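Local coordinates for hypothetical membrane protein (Corynebacterium glutamicum, PDB 6JSB) that binds heme and probably passes it along the heme-uptake machinery of the corynebacterial cell surface, at residues G67-G73 and S102-F108; F20-L24 and W77-N81; I40-V46 and R55-P60. One frame throughout, in Å; residues are numbered along the deposited sequence. Where two conformers were deposited one is given.

Interaction 1: G67-G73 and S102-F108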
loop_
_atom_site.group_PDB
_atom_site.type_symbol
_atom_site.label_atom_id
_atom_site.label_comp_id
_atom_site.label_asym_id
_atom_site.label_seq_id
_atom_site.Cartn_x
_atom_site.Cartn_y
_atom_site.Cartn_z
ATOM N N GLY A 67 -1.294 8.540 17.980
ATOM C CA GLY A 67 -0.434 8.822 16.843
ATOM C C GLY A 67 -0.413 7.797 15.727
ATOM O O GLY A 67 0.461 7.902 14.857
ATOM N N ALA A 68 -1.377 6.860 15.672
ATOM C CA ALA A 68 -1.354 5.947 14.521
ATOM C C ALA A 68 -2.721 5.362 14.234
ATOM O O ALA A 68 -3.465 5.040 15.164
ATOM C CB ALA A 68 -0.375 4.771 14.757
ATOM N N VAL A 69 -3.030 5.166 12.938
ATOM C CA VAL A 69 -4.202 4.392 12.522
ATOM C C VAL A 69 -3.640 3.135 11.881
ATOM O O VAL A 69 -2.855 3.232 10.930
ATOM C CB VAL A 69 -5.066 5.169 11.513
ATOM C CG1 VAL A 69 -6.314 4.337 11.042
ATOM C CG2 VAL A 69 -5.501 6.532 12.160
ATOM N N LYS A 70 -4.037 1.966 12.389
ATOM C CA LYS A 70 -3.523 0.668 11.930
ATOM C C LYS A 70 -4.515 0.132 10.911
ATOM O O LYS A 70 -5.711 0.056 11.200
ATOM C CB LYS A 70 -3.398 -0.316 13.109
ATOM C CG LYS A 70 -2.678 0.267 14.332
ATOM C CD LYS A 70 -1.215 0.379 14.096
ATOM C CE LYS A 70 -0.519 -0.963 14.138
ATOM N NZ LYS A 70 0.892 -0.667 13.792
ATOM N N LEU A 71 -4.036 -0.183 9.714
ATOM C CA LEU A 71 -4.848 -0.808 8.669
ATOM C C LEU A 71 -4.478 -2.288 8.523
ATOM O O LEU A 71 -3.391 -2.732 8.904
ATOM C CB LEU A 71 -4.644 -0.099 7.315
ATOM C CG LEU A 71 -4.804 1.440 7.295
ATOM C CD1 LEU A 71 -4.405 2.075 5.986
ATOM C CD2 LEU A 71 -6.219 1.869 7.712
ATOM N N GLY A 72 -5.409 -3.065 7.966
ATOM C CA GLY A 72 -5.149 -4.441 7.595
ATOM C C GLY A 72 -5.214 -4.554 6.081
ATOM O O GLY A 72 -5.401 -3.559 5.386
ATOM N N GLY A 73 -5.029 -5.781 5.589
ATOM C CA GLY A 73 -5.209 -6.020 4.165
ATOM C C GLY A 73 -3.878 -6.200 3.436
ATOM O O GLY A 73 -2.814 -5.813 3.917
ATOM N N SER A 102 1.335 -4.971 2.667
ATOM C CA SER A 102 0.261 -5.428 3.549
ATOM C C SER A 102 0.338 -4.677 4.875
ATOM O O SER A 102 1.352 -4.063 5.207
ATOM C CB SER A 102 0.291 -6.935 3.749
ATOM O OG SER A 102 1.484 -7.335 4.395
ATOM N N ASN A 103 -0.778 -4.698 5.620
ATOM C CA ASN A 103 -0.875 -4.043 6.920
ATOM C C ASN A 103 -0.312 -2.613 6.999
ATOM O O ASN A 103 0.524 -2.322 7.843
ATOM C CB ASN A 103 -0.181 -4.904 7.976
ATOM C CG ASN A 103 -0.767 -6.256 8.052
ATOM O OD1 ASN A 103 -1.996 -6.402 8.171
ATOM N ND2 ASN A 103 0.082 -7.273 7.919
ATOM N N PRO A 104 -0.780 -1.712 6.160
ATOM C CA PRO A 104 -0.270 -0.338 6.255
ATOM C C PRO A 104 -0.662 0.318 7.565
ATOM O O PRO A 104 -1.712 0.034 8.149
ATOM C CB PRO A 104 -0.899 0.397 5.083
ATOM C CG PRO A 104 -1.929 -0.569 4.427
ATOM C CD PRO A 104 -1.849 -1.895 5.133
ATOM N N THR A 105 0.232 1.167 8.042
ATOM C CA THR A 105 -0.037 1.955 9.248
ATOM C C THR A 105 0.154 3.418 8.873
ATOM O O THR A 105 1.178 3.771 8.287
ATOM C CB THR A 105 0.905 1.551 10.398
ATOM O OG1 THR A 105 0.608 0.191 10.812
ATOM C CG2 THR A 105 0.723 2.479 11.607
ATOM N N VAL A 106 -0.782 4.289 9.281
ATOM C CA VAL A 106 -0.611 5.727 9.088
ATOM C C VAL A 106 -0.184 6.330 10.421
ATOM O O VAL A 106 -0.995 6.419 11.348
ATOM C CB VAL A 106 -1.907 6.348 8.576
ATOM C CG1 VAL A 106 -1.724 7.834 8.489
ATOM C CG2 VAL A 106 -2.289 5.731 7.209
ATOM N N LYS A 107 1.093 6.689 10.547
ATOM C CA LYS A 107 1.559 7.412 11.732
ATOM C C LYS A 107 1.285 8.879 11.467
ATOM O O LYS A 107 1.290 9.316 10.304
ATOM C CB LYS A 107 3.057 7.186 11.928
ATOM C CG LYS A 107 3.375 5.748 12.255
ATOM C CD LYS A 107 4.208 5.697 13.517
ATOM C CE LYS A 107 5.419 6.601 13.366
ATOM N NZ LYS A 107 6.189 6.741 14.633
ATOM N N PHE A 108 0.900 9.622 12.509
ATOM C CA PHE A 108 0.613 11.023 12.265
ATOM C C PHE A 108 0.985 11.857 13.489
ATOM O O PHE A 108 1.050 11.385 14.631
ATOM C CB PHE A 108 -0.900 11.251 11.911
ATOM C CG PHE A 108 -1.816 10.865 12.997
ATOM C CD1 PHE A 108 -2.091 11.773 14.042
ATOM C CD2 PHE A 108 -2.353 9.579 13.062
ATOM C CE1 PHE A 108 -2.910 11.390 15.081
ATOM C CE2 PHE A 108 -3.198 9.191 14.109
ATOM C CZ PHE A 108 -3.474 10.132 15.117
HETATM O O HOH W 1 -1.248 -1.982 10.580
HETATM O O HOH W 2 -3.917 -7.891 7.187
#

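Interaction 2: F20-L24 and W77-N81. With HEM (protoporphyrin IX containing Fe), chain C.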
loop_
_atom_site.group_PDB
_atom_site.type_symbol
_atom_site.label_atom_id
_atom_site.label_comp_id
_atom_site.label_asym_id
_atom_site.label_seq_id
_atom_site.Cartn_x
_atom_site.Cartn_y
_atom_site.Cartn_z
ATOM N N PHE A 20 1.038 3.200 -11.801
ATOM C CA PHE A 20 1.714 1.922 -11.557
ATOM C C PHE A 20 0.737 0.789 -11.864
ATOM O O PHE A 20 1.074 -0.186 -12.552
ATOM C CB PHE A 20 2.193 1.822 -10.097
ATOM C CG PHE A 20 2.855 0.490 -9.836
ATOM C CD1 PHE A 20 4.087 0.195 -10.447
ATOM C CD2 PHE A 20 2.238 -0.425 -9.024
ATOM C CE1 PHE A 20 4.688 -1.063 -10.241
ATOM C CE2 PHE A 20 2.836 -1.682 -8.777
ATOM C CZ PHE A 20 4.058 -1.992 -9.409
ATOM N N ASN A 21 -0.512 0.927 -11.393
ATOM C CA ASN A 21 -1.508 -0.107 -11.722
ATOM C C ASN A 21 -1.767 -0.172 -13.214
ATOM O O ASN A 21 -1.926 -1.263 -13.786
ATOM C CB ASN A 21 -2.842 0.171 -11.006
ATOM C CG ASN A 21 -2.683 0.128 -9.463
ATOM O OD1 ASN A 21 -1.970 -0.714 -8.923
ATOM N ND2 ASN A 21 -3.416 1.005 -8.769
ATOM N N ASN A 22 -1.823 0.981 -13.864
ATOM C CA ASN A 22 -1.978 1.013 -15.335
ATOM C C ASN A 22 -0.842 0.273 -16.037
ATOM O O ASN A 22 -1.049 -0.488 -16.989
ATOM C CB ASN A 22 -1.992 2.468 -15.789
ATOM C CG ASN A 22 -2.279 2.584 -17.265
ATOM O OD1 ASN A 22 -3.360 2.190 -17.688
ATOM N ND2 ASN A 22 -1.347 3.097 -18.053
ATOM N N TYR A 23 0.400 0.507 -15.594
ATOM C CA TYR A 23 1.546 -0.170 -16.195
ATOM C C TYR A 23 1.527 -1.668 -15.886
ATOM O O TYR A 23 1.737 -2.491 -16.787
ATOM C CB TYR A 23 2.815 0.492 -15.633
ATOM C CG TYR A 23 3.982 -0.439 -15.496
ATOM C CD1 TYR A 23 4.740 -0.804 -16.613
ATOM C CD2 TYR A 23 4.394 -0.879 -14.237
ATOM C CE1 TYR A 23 5.897 -1.684 -16.432
ATOM C CE2 TYR A 23 5.516 -1.708 -14.069
ATOM C CZ TYR A 23 6.228 -2.097 -15.167
ATOM O OH TYR A 23 7.308 -2.919 -15.035
ATOM N N LEU A 24 1.274 -2.027 -14.630
ATOM C CA LEU A 24 1.397 -3.431 -14.220
ATOM C C LEU A 24 0.345 -4.292 -14.913
ATOM O O LEU A 24 0.635 -5.422 -15.333
ATOM C CB LEU A 24 1.327 -3.487 -12.672
ATOM C CG LEU A 24 1.655 -4.861 -12.012
ATOM C CD1 LEU A 24 0.371 -5.787 -12.043
ATOM C CD2 LEU A 24 2.833 -5.600 -12.670
ATOM N N TRP A 77 1.116 -7.576 -6.543
ATOM C CA TRP A 77 1.238 -7.311 -7.980
ATOM C C TRP A 77 2.286 -8.247 -8.588
ATOM O O TRP A 77 3.371 -8.430 -8.005
ATOM C CB TRP A 77 1.745 -5.900 -8.242
ATOM C CG TRP A 77 0.885 -4.741 -7.794
ATOM C CD1 TRP A 77 0.144 -3.921 -8.625
ATOM C CD2 TRP A 77 0.797 -4.170 -6.474
ATOM N NE1 TRP A 77 -0.438 -2.912 -7.888
ATOM C CE2 TRP A 77 -0.070 -3.061 -6.557
ATOM C CE3 TRP A 77 1.338 -4.532 -5.210
ATOM C CZ2 TRP A 77 -0.371 -2.254 -5.436
ATOM C CZ3 TRP A 77 1.045 -3.757 -4.110
ATOM C CH2 TRP A 77 0.174 -2.627 -4.218
ATOM N N THR A 78 2.007 -8.779 -9.780
ATOM C CA THR A 78 2.976 -9.664 -10.430
ATOM C C THR A 78 3.018 -9.338 -11.920
ATOM O O THR A 78 1.976 -9.214 -12.569
ATOM C CB THR A 78 2.598 -11.157 -10.262
ATOM O OG1 THR A 78 1.194 -11.349 -10.408
ATOM C CG2 THR A 78 2.970 -11.646 -8.829
ATOM N N GLY A 79 4.227 -9.233 -12.461
ATOM C CA GLY A 79 4.403 -9.060 -13.899
ATOM C C GLY A 79 5.797 -9.464 -14.373
ATOM O O GLY A 79 6.642 -9.932 -13.604
ATOM N N HIS A 80 6.018 -9.351 -15.687
ATOM C CA HIS A 80 7.312 -9.682 -16.287
ATOM C C HIS A 80 7.736 -11.116 -15.950
ATOM O O HIS A 80 8.845 -11.365 -15.510
ATOM C CB HIS A 80 8.428 -8.677 -15.868
ATOM C CG HIS A 80 8.133 -7.264 -16.286
ATOM N ND1 HIS A 80 8.337 -6.811 -17.578
ATOM C CD2 HIS A 80 7.685 -6.197 -15.564
ATOM C CE1 HIS A 80 7.971 -5.528 -17.635
ATOM N NE2 HIS A 80 7.582 -5.140 -16.429
ATOM N N ASN A 81 6.884 -12.067 -16.291
ATOM C CA ASN A 81 7.195 -13.455 -15.987
ATOM C C ASN A 81 8.282 -14.013 -16.900
ATOM O O ASN A 81 8.110 -14.110 -18.116
ATOM C CB ASN A 81 5.963 -14.344 -16.087
ATOM C CG ASN A 81 6.191 -15.645 -15.342
ATOM O OD1 ASN A 81 7.051 -16.445 -15.751
ATOM N ND2 ASN A 81 5.512 -15.838 -14.225
HETATM C CHA HEM C . 7.981 1.229 -15.510
HETATM C CHB HEM C . 9.859 -2.451 -18.045
HETATM C CHC HEM C . 10.915 -4.690 -13.829
HETATM C CHD HEM C . 8.708 -1.117 -11.307
HETATM C C1A HEM C . 8.476 0.449 -16.536
HETATM C C2A HEM C . 8.535 0.890 -17.917
HETATM C C3A HEM C . 9.045 -0.121 -18.659
HETATM C C4A HEM C . 9.324 -1.216 -17.731
HETATM C CMA HEM C . 9.302 -0.145 -20.197
HETATM C CAA HEM C . 8.088 2.289 -18.392
HETATM C CBA HEM C . 6.647 2.231 -18.877
HETATM C CGA HEM C . 6.108 3.638 -19.008
HETATM O O1A HEM C . 4.961 3.784 -19.516
HETATM O O2A HEM C . 6.830 4.597 -18.585
HETATM C C1B HEM C . 10.295 -3.367 -17.128
HETATM C C2B HEM C . 10.939 -4.640 -17.453
HETATM C C3B HEM C . 11.240 -5.260 -16.298
HETATM C C4B HEM C . 10.772 -4.424 -15.184
HETATM C CMB HEM C . 11.226 -5.072 -18.919
HETATM C CAB HEM C . 11.930 -6.636 -16.059
HETATM C CBB HEM C . 11.959 -7.580 -17.004
HETATM C C1C HEM C . 10.404 -3.933 -12.769
HETATM C C2C HEM C . 10.481 -4.284 -11.371
HETATM C C3C HEM C . 9.833 -3.330 -10.660
HETATM C C4C HEM C . 9.386 -2.304 -11.598
HETATM C CMC HEM C . 11.077 -5.599 -10.805
HETATM C CAC HEM C . 9.664 -3.406 -9.153
HETATM C CBC HEM C . 8.576 -2.878 -8.612
HETATM C C1D HEM C . 8.340 -0.177 -12.246
HETATM C C2D HEM C . 7.699 1.080 -11.933
HETATM C C3D HEM C . 7.484 1.755 -13.083
HETATM C C4D HEM C . 7.966 0.926 -14.175
HETATM C CMD HEM C . 7.408 1.539 -10.488
HETATM C CAD HEM C . 6.815 3.158 -13.210
HETATM C CBD HEM C . 5.321 2.903 -13.537
HETATM C CGD HEM C . 4.638 4.266 -13.621
HETATM O O1D HEM C . 4.889 4.972 -14.657
HETATM O O2D HEM C . 3.889 4.604 -12.639
HETATM N NA HEM C . 8.992 -0.860 -16.426
HETATM N NB HEM C . 10.180 -3.303 -15.755
HETATM N NC HEM C . 9.748 -2.702 -12.865
HETATM N ND HEM C . 8.456 -0.232 -13.608
HETATM FE FE HEM C . 9.143 -1.935 -14.593
#

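Interaction 3: I40-V46 and R55-P60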
loop_
_atom_site.group_PDB
_atom_site.type_symbol
_atom_site.label_atom_id
_atom_site.label_comp_id
_atom_site.label_asym_id
_atom_site.label_seq_id
_atom_site.Cartn_x
_atom_site.Cartn_y
_atom_site.Cartn_z
ATOM N N ILE A 40 -3.137 -8.320 -10.397
ATOM C CA ILE A 40 -3.295 -7.827 -9.029
ATOM C C ILE A 40 -4.256 -8.736 -8.261
ATOM O O ILE A 40 -5.355 -9.045 -8.757
ATOM C CB ILE A 40 -3.809 -6.362 -9.054
ATOM C CG1 ILE A 40 -2.766 -5.480 -9.772
ATOM C CG2 ILE A 40 -4.199 -5.861 -7.627
ATOM C CD1 ILE A 40 -3.120 -3.983 -9.885
ATOM N N GLU A 41 -3.853 -9.178 -7.067
ATOM C CA GLU A 41 -4.720 -9.925 -6.166
ATOM C C GLU A 41 -4.781 -9.191 -4.836
ATOM O O GLU A 41 -3.780 -8.638 -4.379
ATOM C CB GLU A 41 -4.206 -11.384 -5.951
ATOM C CG GLU A 41 -5.139 -12.267 -5.122
ATOM C CD GLU A 41 -4.812 -13.765 -5.224
ATOM O OE1 GLU A 41 -3.617 -14.123 -5.258
ATOM O OE2 GLU A 41 -5.750 -14.594 -5.306
ATOM N N VAL A 42 -5.970 -9.138 -4.228
ATOM C CA VAL A 42 -6.115 -8.469 -2.935
ATOM C C VAL A 42 -6.574 -9.497 -1.894
ATOM O O VAL A 42 -7.104 -10.561 -2.248
ATOM C CB VAL A 42 -7.087 -7.256 -3.013
ATOM C CG1 VAL A 42 -6.652 -6.321 -4.180
ATOM C CG2 VAL A 42 -8.545 -7.762 -3.162
ATOM N N ARG A 43 -6.368 -9.187 -0.602
ATOM C CA ARG A 43 -6.704 -10.136 0.436
ATOM C C ARG A 43 -6.946 -9.405 1.761
ATOM O O ARG A 43 -6.631 -8.212 1.919
ATOM C CB ARG A 43 -5.583 -11.178 0.604
ATOM C CG ARG A 43 -4.271 -10.550 1.123
ATOM C CD ARG A 43 -3.214 -11.660 1.261
ATOM N NE ARG A 43 -1.989 -11.168 1.920
ATOM C CZ ARG A 43 -1.057 -10.467 1.293
ATOM N NH1 ARG A 43 -1.195 -10.143 -0.004
ATOM N NH2 ARG A 43 0.042 -10.094 1.984
ATOM N N ASP A 44 -7.468 -10.181 2.723
ATOM C CA ASP A 44 -7.523 -9.786 4.129
ATOM C C ASP A 44 -8.275 -8.468 4.310
ATOM O O ASP A 44 -7.949 -7.665 5.192
ATOM C CB ASP A 44 -6.107 -9.707 4.749
ATOM C CG ASP A 44 -5.396 -11.095 4.768
ATOM O OD1 ASP A 44 -6.084 -12.123 4.872
ATOM O OD2 ASP A 44 -4.149 -11.187 4.665
ATOM N N GLY A 45 -9.344 -8.294 3.547
ATOM C CA GLY A 45 -10.230 -7.183 3.827
ATOM C C GLY A 45 -10.098 -6.040 2.841
ATOM O O GLY A 45 -10.939 -5.144 2.857
ATOM N N VAL A 46 -9.074 -6.034 1.993
ATOM C CA VAL A 46 -9.020 -5.006 0.951
ATOM C C VAL A 46 -10.180 -5.236 -0.005
ATOM O O VAL A 46 -10.485 -6.374 -0.376
ATOM C CB VAL A 46 -7.671 -5.050 0.211
ATOM C CG1 VAL A 46 -7.734 -4.238 -1.072
ATOM C CG2 VAL A 46 -6.572 -4.477 1.104
ATOM N N ARG A 55 -8.239 1.788 -11.180
ATOM C CA ARG A 55 -8.360 0.880 -10.056
ATOM C C ARG A 55 -8.263 1.661 -8.751
ATOM O O ARG A 55 -7.424 2.587 -8.594
ATOM C CB ARG A 55 -7.246 -0.179 -10.090
ATOM C CG ARG A 55 -7.368 -1.193 -8.916
ATOM C CD ARG A 55 -6.343 -2.306 -9.146
ATOM N NE ARG A 55 -6.667 -3.245 -10.263
ATOM C CZ ARG A 55 -7.441 -4.310 -10.110
ATOM N NH1 ARG A 55 -8.113 -4.537 -8.967
ATOM N NH2 ARG A 55 -7.559 -5.176 -11.133
ATOM N N GLU A 56 -9.087 1.241 -7.808
ATOM C CA GLU A 56 -9.065 1.818 -6.438
ATOM C C GLU A 56 -8.927 0.695 -5.431
ATOM O O GLU A 56 -9.350 -0.456 -5.683
ATOM C CB GLU A 56 -10.400 2.569 -6.181
ATOM C CG GLU A 56 -10.515 3.819 -7.071
ATOM C CD GLU A 56 -11.792 4.590 -6.814
ATOM O OE1 GLU A 56 -12.773 4.269 -7.472
ATOM O OE2 GLU A 56 -11.821 5.491 -5.926
ATOM N N PHE A 57 -8.318 1.003 -4.272
ATOM C CA PHE A 57 -8.287 0.044 -3.175
ATOM C C PHE A 57 -8.826 0.692 -1.918
ATOM O O PHE A 57 -8.436 1.836 -1.610
ATOM C CB PHE A 57 -6.817 -0.410 -2.826
ATOM C CG PHE A 57 -6.056 -1.050 -3.942
ATOM C CD1 PHE A 57 -4.942 -0.397 -4.475
ATOM C CD2 PHE A 57 -6.421 -2.310 -4.418
ATOM C CE1 PHE A 57 -4.178 -0.988 -5.514
ATOM C CE2 PHE A 57 -5.672 -2.893 -5.403
ATOM C CZ PHE A 57 -4.572 -2.241 -5.979
ATOM N N THR A 58 -9.657 -0.029 -1.160
ATOM C CA THR A 58 -9.963 0.438 0.196
ATOM C C THR A 58 -9.340 -0.557 1.166
ATOM O O THR A 58 -9.356 -1.767 0.912
ATOM C CB THR A 58 -11.468 0.558 0.505
ATOM O OG1 THR A 58 -12.025 -0.757 0.601
ATOM C CG2 THR A 58 -12.165 1.372 -0.565
ATOM N N TRP A 59 -8.736 -0.054 2.226
ATOM C CA TRP A 59 -8.040 -0.852 3.203
ATOM C C TRP A 59 -8.796 -0.762 4.520
ATOM O O TRP A 59 -9.156 0.360 4.931
ATOM C CB TRP A 59 -6.581 -0.314 3.404
ATOM C CG TRP A 59 -5.749 -0.240 2.119
ATOM C CD1 TRP A 59 -5.854 0.700 1.119
ATOM C CD2 TRP A 59 -4.654 -1.108 1.741
ATOM N NE1 TRP A 59 -4.906 0.471 0.133
ATOM C CE2 TRP A 59 -4.165 -0.639 0.484
ATOM C CE3 TRP A 59 -4.063 -2.230 2.341
ATOM C CZ2 TRP A 59 -3.090 -1.206 -0.155
ATOM C CZ3 TRP A 59 -2.967 -2.844 1.673
ATOM C CH2 TRP A 59 -2.502 -2.332 0.441
ATOM N N PRO A 60 -9.040 -1.877 5.216
ATOM C CA PRO A 60 -9.878 -1.821 6.415
ATOM C C PRO A 60 -9.093 -1.286 7.599
ATOM O O PRO A 60 -7.955 -1.671 7.823
ATOM C CB PRO A 60 -10.277 -3.295 6.632
ATOM C CG PRO A 60 -9.059 -4.097 6.047
ATOM C CD PRO A 60 -8.678 -3.269 4.831
HETATM O O HOH W 3 -11.638 -2.292 2.921
#

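Interaction 1: G67-G73 and S102-F108
The phenyl ring of Phe-108 lays one face over Gly-67, whose CA stands 3.9 Å from the ring centroid in a CH-pi contact; Gly-67 has a positive phi, which glycine adopts readily. Farther round the rim, CE2 comes within 3.3 Å of the backbone N of Ala-68 and meets CG2 of Val-69 obliquely. The ring arrives there because its CG stands between the backbone N and the carbonyl carbon (chi1 62°), swinging it across to the neighbouring strand. The two segments belong to adjacent antiparallel strands of the large curled sheet of this HtaA-family domain. Val-69 and Val-106 form a hydrogen-bonded pair, and beta-branched side chains suit such extended backbone; Ile-144 and Phe-146 of strand 139-146 also pack on Val-106. Next along, Pro-104 has no N-H to give, but its carbonyl O takes the N-H of Leu-71 at 2.8 Å, and the leucine, in one of its two conformers, packs on the proline ring. On the other face of the sheet, Lys-70 bends at chi2 and chi3 and lies alongside Thr-105, bringing NZ 3.1 Å from OG1, an oxygen also bonded to Gln-138. At the corner near Asn-103 one water joins the segments, donating to Asn-103 OD1 at 2.6 Å and accepting the N-H of Gly-73.

Interaction 2: F20-L24 and W77-N81
Asn-21 and Trp-77 meet almost in one plane: the amide and the indole are turned only 9° apart, and NE1 points straight at OD1, 2.9 Å away with an N-H...O angle of 174°. This buried indole N-H is thus satisfied by a side chain whose own ND2 is held by Ser-15 O, which helps fix the amide's rotation. Phe-20 comes over the indole face with its edge directed at it, the planes 62° apart and CE2 3.5 Å from Trp-77 CD1 of the five-membered ring. Leu-24 fills in at the indole edge, CG lying 3.8 Å from Trp-77 CD1, while its CD2 lies against Thr-78 O and the backbone of Gly-79, where a side chain would collide with it. Helix 18-24 is in this way seated on strand 68-81 beside the heme pocket, and Phe-20 and Tyr-23 of the helix and His-80 of the strand all touch the porphyrin. Tyr-23 supplies the axial ligand, its OH 2.1 Å from the heme iron and its ring tilted over the pyrroles. His-80 holds one face over pyrrole atom C3B and offers NE2 to Tyr-23 OH at 2.6 Å, the oxygen lying near the imidazole plane. Imidazole suits this position because it carries nitrogens on two sides: while NE2 serves the tyrosine, ND1 is hydrogen-bonded to Tyr-34 OH, which settles the ring's rotation. The bond donated by His-80 would probably stabilise negative charge on the ligand oxygen. Ser-19 and Tyr-177 also hydrogen-bond to the heme.

Interaction 3: I40-V46 and R55-P60
Val-46 closes a type I' beta turn from Arg-43, its CA coming 3.3 Å from Thr-58 O in a CA-H...O contact. The turn leads from strand 39-43 into strand 47-49, which pairs with strand 56-65 in the curled antiparallel sheet of the HtaA-family domain. Asp-44 and Gly-45 carry the positive phi angles of that turn; glycine adopts its own readily, and a side chain there would strike the ring of Pro-60. Past the turn, Val-46 spreads two methyls over the strand 56-60. CG2 sits above one face of Trp-59, near the rim and 3.6 Å from CE3, in an off-centre CH-pi contact, whereas CG1, anti to the backbone N (chi1 166°), reaches toward Phe-57. The indole N-H of Trp-59 is bonded elsewhere, to Trp-14 O. Phe-57 receives the other aliphatic groups: Val-42 CG1 approaches CE2 obliquely at 3.8 Å, and Ile-40 CG2 lies at the ring edge, 4.0 Å from that same CE2. Ile-40 and Arg-55 lie alongside each other, pointing opposite ways: Ile-40 CD1 touches Arg-55 NE at 3.6 Å, with CB more loosely above the guanidinium face, while Glu-25 forms a salt bridge with NE. Near the turn, a water donates to Gly-45 O at 2.9 Å and also bonds Thr-58 OG1. With no direct conventional hydrogen bond between them, the segments are joined by side-chain packing, their backbone bonds going to other strands: 39-43 to 68-81, and 56-65 to 2-14, 47-49 and 68-81.

Strand 68-81 relates all three interactions: 1 and 2 use it, and both strands of interaction 3 pair with it. Interaction 1 joins its early part to strand 95-109, while interaction 2 packs helix 18-24 on its far end, on the opposite side of the chain's centre. Interaction 3, between strands 39-43 and 56-65, touches each of the others: Pro-60 and Trp-59 meet Gly-72 and Pro-104, and Ile-40 packs against Trp-77, Leu-24 and Asn-21. Interaction 2 is wholly buried and combines aromatic packing with hydrogen bonds and iron coordination. The other two are partly buried, interaction 1 relying on backbone hydrogen bonds, interaction 3 on side-chain packing beside a solvent-exposed turn.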